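Local coordinates for protein bottromycin amidohydrolase (Streptomyces purpureus, PDB 6I5S) that probably hydrolyses a peptide amide bond next to a thiazoline as a two-zinc amidohydrolase, serving as the gatekeeper of bottromycin biosynthesis, at residues 361-364 with 365-369; 372-375 with 376-380. All coordinates share one frame; numbering follows the deposited sequence.

Contact 1. Residues 361-364 with 365-369; sequences HKEI and AELTR
The last turns of helix 358-369 carry this contact, in an amidohydrolase chain that binds two zinc ions. Four successive i to i+4 bonds, from Ala365 N to His361 O through to Thr368 N on Ile364 O, make regular alpha-helix. Thr368 N lies 2.9 Å from Ile364 O. Thr368 OG1 is also close to Ile364 O, at 3.0 Å. Its chi1 of 54° sets the hydroxyl between the backbone N and the carbonyl carbon and turns it back along the helix. Its single proton could serve Ile364 O or Ala365 O, and the choice is not settled. The same torsion brings Thr368 CG2 to 3.4 Å from Ile364 O. On another face Glu363 and Glu366 cross at about a right angle. Glu363 bends at chi2 (66°), and its OE1 passes 4.0 Å from Glu366 CG. Both residues are buried, and their carboxylates have partners. Glu363 takes the backbone N-H groups of Leu273 and Val274, at the start of helix 273-280. Glu366 OE2 meets Arg277 of that helix as well as Arg369. The two arginines probably stabilise its negative charge. Water 1 donates to Lys362 O and accepts from Arg369 NH2. Glu366 OE2 lies at the edge of the Arg369 guanidinium, in its plane, in a salt bridge of 2.7 Å to Arg369 NH2.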
ATOM      1  N   HIS A 361       1.378   8.593   1.260  1.00 24.33           N
ATOM      2  CA  HIS A 361       0.805   9.923   1.434  1.00 27.30           C
ATOM      3  C   HIS A 361       0.647  10.650   0.111  1.00 27.14           C
ATOM      4  O   HIS A 361      -0.248  11.487  -0.000  1.00 25.36           O
ATOM      5  CB  HIS A 361       1.646  10.664   2.494  1.00 27.47           C
ATOM      6  CG  HIS A 361       1.527   9.985   3.814  1.00 25.73           C
ATOM      7  ND1 HIS A 361       0.391  10.115   4.589  1.00 29.26           N
ATOM      8  CD2 HIS A 361       2.292   9.038   4.399  1.00 26.01           C
ATOM      9  CE1 HIS A 361       0.506   9.313   5.640  1.00 30.02           C
ATOM     10  NE2 HIS A 361       1.636   8.632   5.533  1.00 29.51           N
ATOM     11  N   LYS A 362       1.482  10.366  -0.880  1.00 24.89           N
ATOM     12  CA  LYS A 362       1.211  10.900  -2.221  1.00 26.12           C
ATOM     13  C   LYS A 362      -0.094  10.369  -2.786  1.00 24.87           C
ATOM     14  O   LYS A 362      -0.816  11.103  -3.493  1.00 24.83           O
ATOM     15  CB  LYS A 362       2.342  10.586  -3.178  1.00 25.07           C
ATOM     16  CG  LYS A 362       3.642  11.317  -2.906  1.00 29.48           C
ATOM     17  CD  LYS A 362       4.506  11.258  -4.136  1.00 36.54           C
ATOM     18  CE  LYS A 362       5.830  11.898  -3.916  1.00 34.96           C
ATOM     19  NZ  LYS A 362       6.585  12.069  -5.201  1.00 36.19           N
ATOM     20  N   GLU A 363      -0.434   9.114  -2.474  1.00 25.00           N
ATOM     21  CA  GLU A 363      -1.679   8.564  -2.983  1.00 26.08           C
ATOM     22  C   GLU A 363      -2.864   9.158  -2.239  1.00 27.22           C
ATOM     23  O   GLU A 363      -3.881   9.463  -2.861  1.00 27.91           O
ATOM     24  CB  GLU A 363      -1.682   7.044  -2.860  1.00 24.99           C
ATOM     25  CG  GLU A 363      -2.985   6.367  -3.413  1.00 28.29           C
ATOM     26  CD  GLU A 363      -3.171   6.515  -4.864  1.00 41.61           C
ATOM     27  OE1 GLU A 363      -2.285   7.136  -5.498  1.00 40.43           O
ATOM     28  OE2 GLU A 363      -4.244   6.021  -5.412  1.00 35.61           O
ATOM     29  N   ILE A 364      -2.736   9.394  -0.918  1.00 27.41           N
ATOM     30  CA  ILE A 364      -3.764  10.180  -0.222  1.00 24.85           C
ATOM     31  C   ILE A 364      -3.927  11.542  -0.887  1.00 29.44           C
ATOM     32  O   ILE A 364      -5.052  12.012  -1.106  1.00 30.23           O
ATOM     33  CB  ILE A 364      -3.431  10.325   1.273  1.00 28.50           C
ATOM     34  CG1 ILE A 364      -3.678   8.942   1.948  1.00 32.23           C
ATOM     35  CG2 ILE A 364      -4.280  11.414   1.947  1.00 30.97           C
ATOM     36  CD1 ILE A 364      -3.177   8.887   3.352  1.00 32.15           C
ATOM     37  N   ALA A 365      -2.817  12.170  -1.258  1.00 26.84           N
ATOM     38  CA  ALA A 365      -2.906  13.482  -1.917  1.00 30.44           C
ATOM     39  C   ALA A 365      -3.607  13.387  -3.282  1.00 27.00           C
ATOM     40  O   ALA A 365      -4.422  14.240  -3.623  1.00 29.24           O
ATOM     41  CB  ALA A 365      -1.501  14.074  -2.059  1.00 29.05           C
ATOM     42  N   GLU A 366      -3.303  12.359  -4.080  1.00 26.81           N
ATOM     43  CA  GLU A 366      -4.021  12.160  -5.339  1.00 28.00           C
ATOM     44  C   GLU A 366      -5.523  12.023  -5.122  1.00 28.26           C
ATOM     45  O   GLU A 366      -6.321  12.619  -5.866  1.00 29.36           O
ATOM     46  CB  GLU A 366      -3.534  10.912  -6.085  1.00 29.61           C
ATOM     47  CG  GLU A 366      -2.109  10.962  -6.649  1.00 32.18           C
ATOM     48  CD  GLU A 366      -1.959  11.694  -7.947  1.00 34.42           C
ATOM     49  OE1 GLU A 366      -2.978  11.916  -8.634  1.00 30.93           O
ATOM     50  OE2 GLU A 366      -0.800  12.047  -8.309  1.00 32.87           O
ATOM     51  N   LEU A 367      -5.925  11.227  -4.129  1.00 29.09           N
ATOM     52  CA  LEU A 367      -7.342  10.984  -3.898  1.00 26.67           C
ATOM     53  C   LEU A 367      -8.046  12.234  -3.370  1.00 32.24           C
ATOM     54  O   LEU A 367      -9.171  12.539  -3.775  1.00 32.02           O
ATOM     55  CB  LEU A 367      -7.498   9.815  -2.915  1.00 26.28           C
ATOM     56  CG  LEU A 367      -7.097   8.452  -3.496  1.00 30.32           C
ATOM     57  CD1 LEU A 367      -6.915   7.451  -2.384  1.00 33.93           C
ATOM     58  CD2 LEU A 367      -8.209   7.990  -4.452  1.00 35.89           C
ATOM     59  N   THR A 368      -7.389  12.999  -2.490  1.00 28.50           N
ATOM     60  CA  THR A 368      -8.039  14.215  -2.005  1.00 30.02           C
ATOM     61  C   THR A 368      -8.046  15.324  -3.065  1.00 28.15           C
ATOM     62  O   THR A 368      -9.009  16.105  -3.131  1.00 30.10           O
ATOM     63  CB  THR A 368      -7.365  14.716  -0.705  1.00 30.70           C
ATOM     64  OG1 THR A 368      -5.948  14.883  -0.885  1.00 31.33           O
ATOM     65  CG2 THR A 368      -7.606  13.698   0.407  1.00 33.68           C
ATOM     66  N   ARG A 369      -7.006  15.396  -3.918  1.00 29.00           N
ATOM     67  CA  ARG A 369      -7.040  16.335  -5.044  1.00 33.42           C
ATOM     68  C   ARG A 369      -8.233  16.070  -5.946  1.00 32.82           C
ATOM     69  O   ARG A 369      -8.797  16.998  -6.514  1.00 34.32           O
ATOM     70  CB  ARG A 369      -5.764  16.270  -5.896  1.00 35.14           C
ATOM     71  CG  ARG A 369      -4.580  16.980  -5.311  1.00 57.48           C
ATOM     72  CD  ARG A 369      -3.485  17.263  -6.345  1.00 41.95           C
ATOM     73  NE  ARG A 369      -2.803  16.109  -6.932  1.00 44.46           N
ATOM     74  CZ  ARG A 369      -1.806  15.422  -6.401  1.00 44.14           C
ATOM     75  NH1 ARG A 369      -1.296  15.713  -5.228  1.00 43.14           N
ATOM     76  NH2 ARG A 369      -1.299  14.450  -7.103  1.00 60.02           N
TER
HETATM   77  O   HOH W   1       0.500  13.095  -5.039  1.00 31.04           O

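Contact 2. Residues 372-375 with 376-380; sequences LGFG and AVLKA
The backbone leaves an extended Leu372 (psi 136°), passes the N-cap residue Gly373 and enters the first turn of helix 374-381. Three i to i+4 bonds start the helix. Val377 N reaches Gly373 O at 3.0 Å, and Leu378 N and Lys379 N reach the carbonyls of Phe374 and Gly375. Glycine at the N-cap offers no side chain to cap the first turn. Just before it, Leu372 folds back over the helix start. Its CG packs 3.6 Å from Ala376 CB, and its CD2 comes within 4.0 Å of Val377 N. Phe374 and Leu378, one turn apart, run side by side and point the same way. Both have CG anti to the backbone N (chi1 171° and -175°), which lays the two chains along each other. Phe374 CZ comes 4.2 Å from Leu378 CD2. Farther out, the Phe374 side chain also touches Asp410, and Leu378 packs on Ile46. The buried Val377 packs on Ile364 and Thr368 of helix 358-369. Its CG1 stands between the backbone N and the carbonyl carbon, 3.3 Å from Phe374 O and 3.4 Å from Gly373 O.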
ATOM      1  N   LEU A 372     -11.935  13.606  -2.785  1.00 37.18           N
ATOM      2  CA  LEU A 372     -12.273  12.782  -1.634  1.00 36.13           C
ATOM      3  C   LEU A 372     -12.004  13.556  -0.349  1.00 33.53           C
ATOM      4  O   LEU A 372     -10.956  14.193  -0.192  1.00 32.35           O
ATOM      5  CB  LEU A 372     -11.451  11.497  -1.630  1.00 40.82           C
ATOM      6  CG  LEU A 372     -12.254  10.220  -1.363  1.00 51.39           C
ATOM      7  CD1 LEU A 372     -13.214   9.996  -2.437  1.00 44.71           C
ATOM      8  CD2 LEU A 372     -11.311   9.019  -1.183  1.00 54.23           C
ATOM      9  N   GLY A 373     -12.942  13.481   0.597  1.00 35.89           N
ATOM     10  CA  GLY A 373     -12.753  14.123   1.878  1.00 36.45           C
ATOM     11  C   GLY A 373     -11.827  13.352   2.837  1.00 33.25           C
ATOM     12  O   GLY A 373     -11.361  12.231   2.568  1.00 32.62           O
ATOM     13  N   PHE A 374     -11.591  13.981   4.008  1.00 33.88           N
ATOM     14  CA  PHE A 374     -10.681  13.424   4.997  1.00 33.62           C
ATOM     15  C   PHE A 374     -11.191  12.074   5.501  1.00 34.79           C
ATOM     16  O   PHE A 374     -10.439  11.097   5.575  1.00 32.81           O
ATOM     17  CB  PHE A 374     -10.504  14.389   6.177  1.00 41.04           C
ATOM     18  CG  PHE A 374      -9.759  13.789   7.319  1.00 36.85           C
ATOM     19  CD1 PHE A 374      -8.395  13.591   7.244  1.00 37.01           C
ATOM     20  CD2 PHE A 374     -10.408  13.420   8.479  1.00 38.22           C
ATOM     21  CE1 PHE A 374      -7.721  13.028   8.266  1.00 39.11           C
ATOM     22  CE2 PHE A 374      -9.701  12.840   9.530  1.00 43.73           C
ATOM     23  CZ  PHE A 374      -8.371  12.650   9.420  1.00 40.90           C
ATOM     24  N   GLY A 375     -12.468  12.023   5.873  1.00 35.59           N
ATOM     25  CA  GLY A 375     -13.045  10.790   6.393  1.00 41.19           C
ATOM     26  C   GLY A 375     -12.984   9.658   5.393  1.00 42.79           C
ATOM     27  O   GLY A 375     -12.632   8.534   5.745  1.00 36.25           O
ATOM     28  N   ALA A 376     -13.334   9.943   4.128  1.00 37.01           N
ATOM     29  CA  ALA A 376     -13.318   8.923   3.090  1.00 35.15           C
ATOM     30  C   ALA A 376     -11.911   8.389   2.862  1.00 31.24           C
ATOM     31  O   ALA A 376     -11.704   7.172   2.715  1.00 30.94           O
ATOM     32  CB  ALA A 376     -13.903   9.496   1.794  1.00 39.10           C
ATOM     33  N   VAL A 377     -10.928   9.283   2.802  1.00 29.86           N
ATOM     34  CA  VAL A 377      -9.591   8.790   2.506  1.00 29.04           C
ATOM     35  C   VAL A 377      -9.020   8.060   3.723  1.00 27.70           C
ATOM     36  O   VAL A 377      -8.320   7.032   3.585  1.00 28.93           O
ATOM     37  CB  VAL A 377      -8.707   9.950   2.009  1.00 36.11           C
ATOM     38  CG1 VAL A 377      -8.278  10.843   3.156  1.00 34.40           C
ATOM     39  CG2 VAL A 377      -7.535   9.418   1.246  1.00 41.45           C
ATOM     40  N   LEU A 378      -9.388   8.493   4.929  1.00 30.28           N
ATOM     41  CA  LEU A 378      -8.964   7.748   6.111  1.00 29.51           C
ATOM     42  C   LEU A 378      -9.576   6.345   6.139  1.00 32.05           C
ATOM     43  O   LEU A 378      -8.896   5.361   6.471  1.00 29.42           O
ATOM     44  CB  LEU A 378      -9.334   8.495   7.386  1.00 30.39           C
ATOM     45  CG  LEU A 378      -8.825   7.841   8.692  1.00 34.35           C
ATOM     46  CD1 LEU A 378      -7.301   7.674   8.708  1.00 29.77           C
ATOM     47  CD2 LEU A 378      -9.299   8.587   9.920  1.00 35.72           C
ATOM     48  N   LYS A 379     -10.865   6.227   5.799  1.00 28.93           N
ATOM     49  CA  LYS A 379     -11.505   4.919   5.706  1.00 27.99           C
ATOM     50  C   LYS A 379     -10.809   4.026   4.683  1.00 32.00           C
ATOM     51  O   LYS A 379     -10.589   2.846   4.932  1.00 29.48           O
ATOM     52  CB  LYS A 379     -12.991   5.080   5.365  1.00 31.18           C
ATOM     53  CG  LYS A 379     -13.760   3.801   5.361  1.00 36.41           C
ATOM     54  CD  LYS A 379     -15.264   4.000   5.072  1.00 40.28           C
ATOM     55  CE  LYS A 379     -16.028   2.687   5.348  1.00 50.01           C
ATOM     56  NZ  LYS A 379     -17.481   2.790   5.071  1.00 57.37           N
ATOM     57  N   ALA A 380     -10.482   4.565   3.513  1.00 29.12           N
ATOM     58  CA  ALA A 380      -9.732   3.818   2.508  1.00 24.54           C
ATOM     59  C   ALA A 380      -8.350   3.371   2.998  1.00 26.18           C
ATOM     60  O   ALA A 380      -7.882   2.287   2.635  1.00 27.31           O
ATOM     61  CB  ALA A 380      -9.547   4.683   1.271  1.00 26.97           C
TER

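How the contacts relate
The contacts follow in series along the chain and neither nests nor crosses. Contact 1 lies in the closing turns of helix 358-369. A short connection then leads to contact 2 at the start of helix 374-381. Both are local: contact 1 spans turns of one helix, and contact 2 spans the entry into the next. Their centres are about 10 Å apart. At the junction Leu372 N probably bonds to Leu367 O, 3.1 Å away. The helices also pack through side chains. Val377 of contact 2 meets Ile364, Leu367 and Thr368 of contact 1. Its CG2 is 3.9 Å from Ile364 CG2. Contact 1 extends the packing to helix 273-280, while contact 2 reaches the loops of Ile46 and Asp410.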